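Local coordinates for protein transmembrane oligosaccharyl transferase (Archaeoglobus fulgidus, PDB 3WAJ) that is a transmembrane oligosaccharyl transferase of the STT3/AglB family, with a GT-C region that binds a zinc ion and an AglB core domain, at residues Gly639-Ser644 with Tyr747-Thr752; Leu725-Met730 with Ser737-Thr742. One frame throughout, in Å; residues are numbered along the deposited sequence.

Both interactions use helix 740-755, interaction 2 at its start and interaction 1 further along. In sequence, both segments of interaction 2 lie between the two segments of interaction 1. Their centres are about 12 Å apart, and both lie well away from the middle of the chain. They also touch directly. Tyr643 CE2, on the strand of interaction 1, packs 3.5 Å from Val729 CG2 on helix 717-732, and Tyr643 OH is 4.1 Å from Leu725 CD1. The two helices and the small sheet thus form one continuous packing unit. Neither contact includes a ligand of the zinc ion, which is bound by Asp47, Asp161 and His163.

Interaction 1 (Gly639-Ser644 with Tyr747-Thr752); sequences GYFYYS and YKYAYT
Between 639-644 and 747-752 the CA atoms come nearest at Phe641 and Ala750, 8.8 Å apart. The Phe641 side chain bridges the gap, and no hydrogen bond crosses it. With CG anti to the carbonyl carbon (chi1 -76°), the Phe641 ring projects toward the helix and touches it with its far end, CE1, CZ and CE2. Phe641 CZ lies 3.7 Å from Tyr749 CE2. The two rings meet obliquely, with centroids 5.3 Å apart and planes inclined at 42°. The edge of the Phe641 ring also points at the helix backbone: CZ is 3.9 Å from Ala750 CA, which lies near the ring plane. The small Ala750 side chain packs beside it, with CB 4.0 Å from Phe641 CE2. Tyr749 has CG anti to its backbone nitrogen (chi1 173°), which sets the CD2-CE2 side of its ring against Phe641 CZ. Phe649, on the adjoining strand 649-652, extends the cluster by meeting both aromatic side chains. The arrangement is apolar packing of a small antiparallel sheet on a helix. Strand 640-643 is the middle one of its three strands, between 649-652 and 663-664.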
loop_
_atom_site.group_PDB
_atom_site.type_symbol
_atom_site.label_atom_id
_atom_site.label_comp_id
_atom_site.label_asym_id
_atom_site.label_seq_id
_atom_site.Cartn_x
_atom_site.Cartn_y
_atom_site.Cartn_z
ATOM N N GLY A 639 8.234 -14.842 -26.190
ATOM C CA GLY A 639 8.322 -13.686 -27.069
ATOM C C GLY A 639 7.029 -12.921 -27.330
ATOM O O GLY A 639 6.324 -12.497 -26.405
ATOM N N TYR A 640 6.727 -12.725 -28.612
ATOM C CA TYR A 640 5.672 -11.809 -29.014
ATOM C C TYR A 640 4.977 -12.304 -30.241
ATOM O O TYR A 640 5.586 -12.993 -31.084
ATOM C CB TYR A 640 6.267 -10.428 -29.342
ATOM C CG TYR A 640 6.983 -9.801 -28.179
ATOM C CD1 TYR A 640 8.353 -10.011 -27.988
ATOM C CD2 TYR A 640 6.296 -9.028 -27.253
ATOM C CE1 TYR A 640 9.021 -9.453 -26.918
ATOM C CE2 TYR A 640 6.955 -8.457 -26.172
ATOM C CZ TYR A 640 8.322 -8.672 -26.009
ATOM O OH TYR A 640 8.998 -8.124 -24.934
ATOM N N PHE A 641 3.706 -11.929 -30.349
ATOM C CA PHE A 641 2.977 -12.047 -31.610
ATOM C C PHE A 641 3.224 -10.780 -32.414
ATOM O O PHE A 641 3.352 -9.691 -31.844
ATOM C CB PHE A 641 1.473 -12.183 -31.350
ATOM C CG PHE A 641 1.059 -13.547 -30.866
ATOM C CD1 PHE A 641 1.322 -14.675 -31.640
ATOM C CD2 PHE A 641 0.392 -13.701 -29.651
ATOM C CE1 PHE A 641 0.949 -15.936 -31.214
ATOM C CE2 PHE A 641 0.016 -14.958 -29.210
ATOM C CZ PHE A 641 0.291 -16.080 -29.997
ATOM N N TYR A 642 3.272 -10.911 -33.732
ATOM C CA TYR A 642 3.486 -9.754 -34.603
ATOM C C TYR A 642 2.957 -9.983 -36.031
ATOM O O TYR A 642 2.791 -11.132 -36.466
ATOM C CB TYR A 642 4.985 -9.459 -34.691
ATOM C CG TYR A 642 5.724 -10.529 -35.462
ATOM C CD1 TYR A 642 6.187 -11.670 -34.824
ATOM C CD2 TYR A 642 5.928 -10.417 -36.839
ATOM C CE1 TYR A 642 6.844 -12.663 -35.521
ATOM C CE2 TYR A 642 6.595 -11.399 -37.546
ATOM C CZ TYR A 642 7.052 -12.519 -36.881
ATOM O OH TYR A 642 7.717 -13.504 -37.576
ATOM N N TYR A 643 2.741 -8.888 -36.758
ATOM C CA TYR A 643 2.549 -8.933 -38.210
ATOM C C TYR A 643 3.778 -8.392 -38.938
ATOM O O TYR A 643 4.274 -7.299 -38.629
ATOM C CB TYR A 643 1.325 -8.131 -38.624
ATOM C CG TYR A 643 0.074 -8.670 -38.011
ATOM C CD1 TYR A 643 -0.731 -9.580 -38.693
ATOM C CD2 TYR A 643 -0.290 -8.299 -36.726
ATOM C CE1 TYR A 643 -1.894 -10.084 -38.109
ATOM C CE2 TYR A 643 -1.427 -8.802 -36.136
ATOM C CZ TYR A 643 -2.226 -9.684 -36.828
ATOM O OH TYR A 643 -3.343 -10.161 -36.198
ATOM N N SER A 644 4.268 -9.166 -39.903
ATOM C CA SER A 644 5.451 -8.792 -40.668
ATOM C C SER A 644 5.110 -7.616 -41.574
ATOM O O SER A 644 3.934 -7.277 -41.742
ATOM C CB SER A 644 5.943 -9.968 -41.509
ATOM O OG SER A 644 5.063 -10.229 -42.582
ATOM N N TYR A 747 -3.238 -14.963 -23.967
ATOM C CA TYR A 747 -2.510 -16.000 -23.241
ATOM C C TYR A 747 -3.064 -17.369 -23.600
ATOM O O TYR A 747 -2.304 -18.309 -23.850
ATOM C CB TYR A 747 -2.700 -15.817 -21.737
ATOM C CG TYR A 747 -1.806 -14.805 -21.089
ATOM C CD1 TYR A 747 -1.120 -13.868 -21.839
ATOM C CD2 TYR A 747 -1.627 -14.806 -19.717
ATOM C CE1 TYR A 747 -0.280 -12.944 -21.231
ATOM C CE2 TYR A 747 -0.784 -13.892 -19.097
ATOM C CZ TYR A 747 -0.117 -12.963 -19.858
ATOM O OH TYR A 747 0.704 -12.038 -19.238
ATOM N N LYS A 748 -4.396 -17.475 -23.600
ATOM C CA LYS A 748 -5.081 -18.729 -23.913
ATOM C C LYS A 748 -4.851 -19.133 -25.351
ATOM O O LYS A 748 -4.616 -20.308 -25.650
ATOM C CB LYS A 748 -6.590 -18.601 -23.659
ATOM C CG LYS A 748 -6.932 -18.447 -22.211
ATOM C CD LYS A 748 -8.433 -18.313 -21.979
ATOM C CE LYS A 748 -8.705 -18.367 -20.476
ATOM N NZ LYS A 748 -10.045 -17.875 -20.092
ATOM N N TYR A 749 -4.940 -18.153 -26.243
ATOM C CA TYR A 749 -4.644 -18.375 -27.666
ATOM C C TYR A 749 -3.223 -18.915 -27.849
ATOM O O TYR A 749 -3.037 -19.950 -28.483
ATOM C CB TYR A 749 -4.838 -17.079 -28.455
ATOM C CG TYR A 749 -4.400 -17.161 -29.904
ATOM C CD1 TYR A 749 -5.067 -17.982 -30.819
ATOM C CD2 TYR A 749 -3.344 -16.378 -30.369
ATOM C CE1 TYR A 749 -4.667 -18.043 -32.148
ATOM C CE2 TYR A 749 -2.934 -16.423 -31.689
ATOM C CZ TYR A 749 -3.594 -17.256 -32.581
ATOM O OH TYR A 749 -3.177 -17.276 -33.894
ATOM N N ALA A 750 -2.240 -18.221 -27.267
ATOM C CA ALA A 750 -0.842 -18.659 -27.281
ATOM C C ALA A 750 -0.677 -20.108 -26.829
ATOM O O ALA A 750 0.029 -20.895 -27.470
ATOM C CB ALA A 750 -0.004 -17.757 -26.415
ATOM N N TYR A 751 -1.329 -20.457 -25.723
ATOM C CA TYR A 751 -1.253 -21.825 -25.220
ATOM C C TYR A 751 -1.705 -22.858 -26.258
ATOM O O TYR A 751 -0.989 -23.826 -26.531
ATOM C CB TYR A 751 -2.036 -21.983 -23.907
ATOM C CG TYR A 751 -2.162 -23.423 -23.463
ATOM C CD1 TYR A 751 -1.073 -24.123 -22.942
ATOM C CD2 TYR A 751 -3.367 -24.091 -23.579
ATOM C CE1 TYR A 751 -1.198 -25.453 -22.545
ATOM C CE2 TYR A 751 -3.495 -25.410 -23.181
ATOM C CZ TYR A 751 -2.414 -26.081 -22.667
ATOM O OH TYR A 751 -2.586 -27.385 -22.284
ATOM N N THR A 752 -2.887 -22.643 -26.835
ATOM C CA THR A 752 -3.442 -23.584 -27.817
ATOM C C THR A 752 -2.562 -23.732 -29.055
ATOM O O THR A 752 -2.577 -24.764 -29.709
ATOM C CB THR A 752 -4.877 -23.197 -28.274
ATOM O OG1 THR A 752 -4.829 -21.995 -29.047
ATOM C CG2 THR A 752 -5.793 -22.987 -27.092
#

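Interaction 2 (Leu725-Met730 with Ser737-Thr742); sequences LYEAVM and SPTMGT
Glu727 grips the start of helix 740-755 with both oxygens of its carboxylate. Glu727 OE1 accepts a hydrogen bond from Thr739 N at 2.8 Å, met nearly along the C-O axis of the acceptor, with an angle of 148° at the hydrogen. Glu727 OE2 accepts one from Thr742 OG1 at 2.6 Å, coming from 52° out of the carboxylate plane. The side chain of Glu727 is extended, with CG anti to the backbone N (chi1 -176°), and this carries the carboxylate across to the partner segment. Thr739 occupies the N-cap position, and Thr742 lies in the first turn. The nearby helix start would probably favour a negative charge on this buried group. Beside it, Ala728 CB packs 3.8 Å from Pro738 CG. In the second shell, Tyr708 OH bonds to Glu727 OE2, while Trp705 NE1 bonds to Thr742 OG1. Glu704 OE2 bonds to Gly741 N. Residues of helix 703-708 therefore brace both sides of the contact. The bonds join consecutive helices 717-732 and 740-755 close to the turn between them. Further along, Leu725 and Ala728 pack on Leu746 of the second helix, and strand 640-643 also packs against helix 717-732.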
loop_
_atom_site.group_PDB
_atom_site.type_symbol
_atom_site.label_atom_id
_atom_site.label_comp_id
_atom_site.label_asym_id
_atom_site.label_seq_id
_atom_site.Cartn_x
_atom_site.Cartn_y
_atom_site.Cartn_z
ATOM N N LEU A 725 -7.428 -9.685 -30.922
ATOM C CA LEU A 725 -6.319 -9.288 -31.800
ATOM C C LEU A 725 -6.486 -7.882 -32.356
ATOM O O LEU A 725 -5.532 -7.114 -32.419
ATOM C CB LEU A 725 -6.159 -10.273 -32.951
ATOM C CG LEU A 725 -5.635 -11.639 -32.541
ATOM C CD1 LEU A 725 -5.598 -12.563 -33.748
ATOM C CD2 LEU A 725 -4.241 -11.484 -31.933
ATOM N N TYR A 726 -7.701 -7.534 -32.759
ATOM C CA TYR A 726 -7.954 -6.188 -33.251
ATOM C C TYR A 726 -7.623 -5.145 -32.189
ATOM O O TYR A 726 -6.949 -4.154 -32.477
ATOM C CB TYR A 726 -9.418 -6.040 -33.687
ATOM C CG TYR A 726 -9.714 -4.707 -34.316
ATOM C CD1 TYR A 726 -9.504 -4.498 -35.668
ATOM C CD2 TYR A 726 -10.197 -3.650 -33.559
ATOM C CE1 TYR A 726 -9.788 -3.268 -36.262
ATOM C CE2 TYR A 726 -10.476 -2.418 -34.143
ATOM C CZ TYR A 726 -10.270 -2.239 -35.493
ATOM O OH TYR A 726 -10.543 -1.019 -36.073
ATOM N N GLU A 727 -8.103 -5.360 -30.965
ATOM C CA GLU A 727 -7.795 -4.441 -29.864
ATOM C C GLU A 727 -6.287 -4.331 -29.671
ATOM O O GLU A 727 -5.747 -3.239 -29.463
ATOM C CB GLU A 727 -8.436 -4.919 -28.554
ATOM C CG GLU A 727 -8.245 -3.957 -27.379
ATOM C CD GLU A 727 -8.354 -4.635 -26.004
ATOM O OE1 GLU A 727 -7.311 -4.731 -25.315
ATOM O OE2 GLU A 727 -9.475 -5.062 -25.611
ATOM N N ALA A 728 -5.602 -5.466 -29.764
ATOM C CA ALA A 728 -4.169 -5.494 -29.468
ATOM C C ALA A 728 -3.393 -4.665 -30.498
ATOM O O ALA A 728 -2.599 -3.794 -30.146
ATOM C CB ALA A 728 -3.655 -6.933 -29.415
ATOM N N VAL A 729 -3.652 -4.937 -31.773
ATOM C CA VAL A 729 -2.955 -4.267 -32.857
ATOM C C VAL A 729 -3.280 -2.793 -32.823
ATOM O O VAL A 729 -2.396 -1.948 -32.961
ATOM C CB VAL A 729 -3.370 -4.851 -34.206
ATOM C CG1 VAL A 729 -2.764 -4.050 -35.344
ATOM C CG2 VAL A 729 -2.944 -6.313 -34.282
ATOM N N MET A 730 -4.561 -2.492 -32.634
ATOM C CA MET A 730 -4.999 -1.117 -32.495
ATOM C C MET A 730 -4.185 -0.379 -31.431
ATOM O O MET A 730 -3.655 0.689 -31.710
ATOM C CB MET A 730 -6.487 -1.045 -32.155
ATOM C CG MET A 730 -6.968 0.375 -31.860
ATOM S SD MET A 730 -7.994 0.511 -30.377
ATOM C CE MET A 730 -7.655 2.208 -29.922
ATOM N N SER A 737 -0.294 -1.600 -24.348
ATOM C CA SER A 737 -0.553 -3.024 -24.346
ATOM C C SER A 737 -2.064 -3.261 -24.217
ATOM O O SER A 737 -2.814 -2.316 -23.930
ATOM C CB SER A 737 0.248 -3.688 -23.224
ATOM O OG SER A 737 -0.379 -3.489 -21.981
ATOM N N PRO A 738 -2.525 -4.500 -24.474
ATOM C CA PRO A 738 -3.984 -4.707 -24.445
ATOM C C PRO A 738 -4.550 -4.652 -23.028
ATOM O O PRO A 738 -3.782 -4.818 -22.061
ATOM C CB PRO A 738 -4.153 -6.135 -24.992
ATOM C CG PRO A 738 -2.817 -6.467 -25.687
ATOM C CD PRO A 738 -1.788 -5.711 -24.899
ATOM N N THR A 739 -5.866 -4.423 -22.912
ATOM C CA THR A 739 -6.566 -4.542 -21.632
ATOM C C THR A 739 -6.380 -5.955 -21.099
ATOM O O THR A 739 -6.214 -6.902 -21.878
ATOM C CB THR A 739 -8.074 -4.251 -21.760
ATOM O OG1 THR A 739 -8.658 -5.203 -22.653
ATOM C CG2 THR A 739 -8.331 -2.824 -22.269
ATOM N N MET A 740 -6.439 -6.103 -19.783
ATOM C CA MET A 740 -6.093 -7.381 -19.158
ATOM C C MET A 740 -6.959 -8.561 -19.605
ATOM O O MET A 740 -6.456 -9.673 -19.779
ATOM C CB MET A 740 -6.068 -7.240 -17.637
ATOM C CG MET A 740 -4.817 -6.521 -17.157
ATOM S SD MET A 740 -4.788 -6.176 -15.389
ATOM C CE MET A 740 -6.290 -5.172 -15.272
ATOM N N GLY A 741 -8.251 -8.318 -19.799
ATOM C CA GLY A 741 -9.139 -9.326 -20.359
ATOM C C GLY A 741 -8.677 -9.823 -21.721
ATOM O O GLY A 741 -8.700 -11.030 -22.020
ATOM N N THR A 742 -8.239 -8.892 -22.554
ATOM C CA THR A 742 -7.676 -9.259 -23.845
ATOM C C THR A 742 -6.353 -10.016 -23.657
ATOM O O THR A 742 -6.061 -10.992 -24.372
ATOM C CB THR A 742 -7.493 -8.030 -24.725
ATOM O OG1 THR A 742 -8.782 -7.472 -25.002
ATOM C CG2 THR A 742 -6.796 -8.390 -26.024
#